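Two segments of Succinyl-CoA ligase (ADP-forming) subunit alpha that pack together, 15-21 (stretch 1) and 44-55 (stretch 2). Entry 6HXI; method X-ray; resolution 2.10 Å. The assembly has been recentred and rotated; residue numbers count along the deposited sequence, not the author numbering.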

# COMPACT_ATOMS: atom_id res chain seq x y z
N ALA B 15 40.72 10.23 21.12
CA ALA B 15 40.18 9.17 21.93
C ALA B 15 39.06 8.37 21.28
O ALA B 15 38.41 8.84 20.33
N PHE B 16 38.80 7.18 21.84
CA PHE B 16 37.67 6.34 21.51
C PHE B 16 36.79 6.36 22.74
O PHE B 16 37.30 6.39 23.86
N VAL B 17 35.50 6.38 22.53
CA VAL B 17 34.54 6.28 23.62
C VAL B 17 33.93 4.90 23.43
O VAL B 17 33.26 4.67 22.42
N TYR B 18 34.21 3.98 24.34
CA TYR B 18 33.64 2.63 24.33
C TYR B 18 32.31 2.71 25.09
O TYR B 18 32.29 3.02 26.29
N GLY B 19 31.22 2.42 24.38
CA GLY B 19 29.88 2.45 24.92
C GLY B 19 29.11 3.62 24.35
O GLY B 19 29.66 4.72 24.24
N TYR B 20 27.84 3.41 23.99
CA TYR B 20 27.01 4.45 23.39
C TYR B 20 26.48 5.43 24.42
O TYR B 20 25.31 5.41 24.76
N GLN B 21 27.36 6.30 24.91
CA GLN B 21 27.03 7.29 25.93
C GLN B 21 26.95 8.65 25.29
O GLN B 21 27.91 9.41 25.32
N ALA B 44 36.52 8.03 17.27
CA ALA B 44 35.41 7.09 17.03
C ALA B 44 34.72 6.65 18.31
O ALA B 44 35.26 6.77 19.41
N ILE B 45 33.52 6.10 18.14
CA ILE B 45 32.74 5.50 19.20
C ILE B 45 32.82 4.00 18.99
O ILE B 45 32.81 3.55 17.84
N ILE B 46 32.92 3.22 20.07
CA ILE B 46 32.90 1.78 19.94
C ILE B 46 31.55 1.34 20.52
O ILE B 46 31.27 1.58 21.70
N ASN B 47 30.67 0.83 19.67
CA ASN B 47 29.34 0.39 20.03
C ASN B 47 29.24 -1.12 19.73
O ASN B 47 29.15 -1.53 18.57
N PRO B 48 29.24 -1.97 20.79
CA PRO B 48 29.23 -3.42 20.56
C PRO B 48 27.99 -3.98 19.86
O PRO B 48 28.04 -5.07 19.29
N SER B 49 26.90 -3.21 19.87
CA SER B 49 25.65 -3.60 19.23
C SER B 49 25.61 -3.20 17.77
O SER B 49 24.87 -3.80 17.01
N ARG B 50 26.34 -2.11 17.39
CA ARG B 50 26.17 -1.54 16.06
C ARG B 50 27.33 -0.69 15.53
O ARG B 50 27.86 0.15 16.24
N ALA B 51 27.64 -0.86 14.24
CA ALA B 51 28.60 -0.02 13.52
C ALA B 51 27.73 1.03 12.79
O ALA B 51 26.54 0.78 12.53
N GLY B 52 28.31 2.18 12.49
CA GLY B 52 27.61 3.23 11.78
C GLY B 52 28.12 4.62 12.05
O GLY B 52 29.33 4.84 12.15
N ILE B 53 27.19 5.56 12.18
CA ILE B 53 27.50 6.95 12.46
C ILE B 53 26.76 7.46 13.66
O ILE B 53 25.70 6.93 14.03
N HIS B 54 27.34 8.50 14.28
CA HIS B 54 26.72 9.19 15.39
C HIS B 54 26.83 10.68 15.11
O HIS B 54 27.89 11.17 14.77
N LYS B 55 25.73 11.39 15.24
CA LYS B 55 25.71 12.84 15.03
C LYS B 55 25.68 13.57 16.38
O LYS B 55 24.90 13.23 17.25

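What sets the directions in which the side chains leave the backbone? Strands 15-18 and 44-46 run parallel, and their ladder fixes the register: Val 17 N donates to Ala 44 O (3.2 Å), Ile 46 N to Val 17 O (2.8 Å), and Gly 19 N to Ile 46 O (2.8 Å). Because successive residues of a strand alternate sides, Phe 16, Tyr 18, Ala 44 and Ile 46 share one face of the sheet, while Val 17 and Ile 45 lie on the other. Gly 19 has phi/psi of 109/138, where a CB would be jammed against the carbonyl oxygen of the residue before, so the backbone itself calls for glycine.

How do the side chains on the face of Phe 16 fit together? Phe 16, with chi1 m, brings CD1 within 3.9 Å of CB of Ala 44, which meets the ring at its edge. Ile 46, m at chi1 and t at chi2, extends its CD1 to 3.7 Å from Phe 16 CB, while its other branch places CG2 3.5 Å from Tyr 18 CD2. One isoleucine thus touches both aromatic residues. Tyr 18 takes chi1 t, and its ring has Ile 46 O over one face. The far end of that ring reaches beyond the strand pairing: its CZ lies 4.0 Å from CG of Pro 48, an apolar contact in which the C-gamma endo proline ring takes part.

What does Tyr 20 do once the strand has ended? Its CA-to-CB bond points sideways, but the t rotamer at chi1 carries the ring to the other stretch. CG2 of Ile 45, whose chi1 is m and chi2 lies between wells at 138°, sits at the ring edge, 4.2 Å from Tyr 20 CD1. Asn 47, also t at chi1, brings ND2 to 3.8 Å from Tyr 20 CG; its OD1 accepts a hydrogen bond from Ser 49 N at 3.3 Å, inside the type I turn from Asn 47 to Arg 50.

Which polar groups hold the tip of Tyr 20? His 54 points toward the first stretch with chi1 t, and its ND1 forms a 2.7 Å hydrogen bond with Tyr 20 OH. The hydroxyl lies near the plane of the imidazole, in line with the nitrogen lone pair or N-H, while the two ring planes stand at 85°. Arg 50 bends at chi3 (p) after t angles at chi1 and chi2; its CZ is 5.8 Å from the Tyr 20 ring centroid, a long cation-pi approach and at most a weak attraction.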

# COMPACT_ATOMS: atom_id res chain seq x y z
CB ALA B 15 39.67 9.74 23.26
CB PHE B 16 38.08 4.89 21.25
CG PHE B 16 39.03 4.66 20.09
CD1 PHE B 16 38.70 5.07 18.81
CD2 PHE B 16 40.20 3.94 20.27
CE1 PHE B 16 39.54 4.80 17.73
CE2 PHE B 16 41.06 3.70 19.20
CZ PHE B 16 40.72 4.11 17.93
CB VAL B 17 33.48 7.42 23.62
CG1 VAL B 17 32.38 7.14 24.66
CG2 VAL B 17 34.13 8.77 23.88
CB TYR B 18 34.58 1.58 24.98
CG TYR B 18 34.05 0.17 24.79
CD1 TYR B 18 33.04 -0.32 25.60
CD2 TYR B 18 34.51 -0.63 23.75
CE1 TYR B 18 32.49 -1.58 25.39
CE2 TYR B 18 33.98 -1.90 23.53
CZ TYR B 18 32.96 -2.36 24.35
OH TYR B 18 32.44 -3.61 24.16
CB TYR B 20 25.90 3.83 22.52
CG TYR B 20 25.38 4.78 21.46
CD1 TYR B 20 26.25 5.48 20.63
CD2 TYR B 20 24.01 5.00 21.31
CE1 TYR B 20 25.78 6.38 19.68
CE2 TYR B 20 23.53 5.88 20.34
CZ TYR B 20 24.42 6.53 19.50
OH TYR B 20 23.95 7.41 18.55
CB GLN B 21 28.07 7.24 27.08
CG GLN B 21 28.05 5.94 27.88
CD GLN B 21 26.85 5.77 28.79
OE1 GLN B 21 26.40 6.72 29.43
NE2 GLN B 21 26.29 4.56 28.85
CB ALA B 44 35.90 5.85 16.26
CB ILE B 45 31.28 6.01 19.20
CG1 ILE B 45 31.25 7.54 19.36
CG2 ILE B 45 30.43 5.32 20.28
CD1 ILE B 45 30.27 8.16 18.48
CB ILE B 46 34.16 1.07 20.54
CG1 ILE B 46 35.47 1.70 19.99
CG2 ILE B 46 34.12 -0.44 20.24
CD1 ILE B 46 36.68 1.47 20.81
CB ASN B 47 28.27 1.20 19.29
CG ASN B 47 26.85 0.95 19.74
OD1 ASN B 47 26.54 0.01 20.48
ND2 ASN B 47 25.94 1.76 19.27
CB PRO B 48 29.44 -4.02 21.93
CG PRO B 48 29.23 -2.92 22.88
CD PRO B 48 29.35 -1.63 22.22
CB SER B 49 24.46 -2.94 19.91
OG SER B 49 24.30 -3.29 21.26
CB ARG B 50 24.93 -0.61 16.15
CG ARG B 50 24.40 -0.05 14.87
CD ARG B 50 22.97 0.42 15.06
NE ARG B 50 22.83 1.47 16.06
CZ ARG B 50 22.93 2.78 15.81
NH1 ARG B 50 22.74 3.66 16.77
NH2 ARG B 50 23.22 3.20 14.58
CB ALA B 51 29.38 -0.85 12.52
CB ILE B 53 27.24 7.88 11.23
CG1 ILE B 53 25.77 7.82 10.75
CG2 ILE B 53 28.24 7.64 10.12
CD1 ILE B 53 25.37 9.02 9.78
CB HIS B 54 27.39 8.81 16.70
CG HIS B 54 26.94 9.66 17.87
ND1 HIS B 54 25.67 9.54 18.41
CD2 HIS B 54 27.61 10.62 18.55
CE1 HIS B 54 25.61 10.43 19.40
NE2 HIS B 54 26.76 11.10 19.52
CB LYS B 55 24.50 13.21 14.15
CG LYS B 55 24.37 14.70 13.84
CD LYS B 55 23.38 14.98 12.69
CE LYS B 55 21.99 14.47 12.93
NZ LYS B 55 21.45 14.93 14.23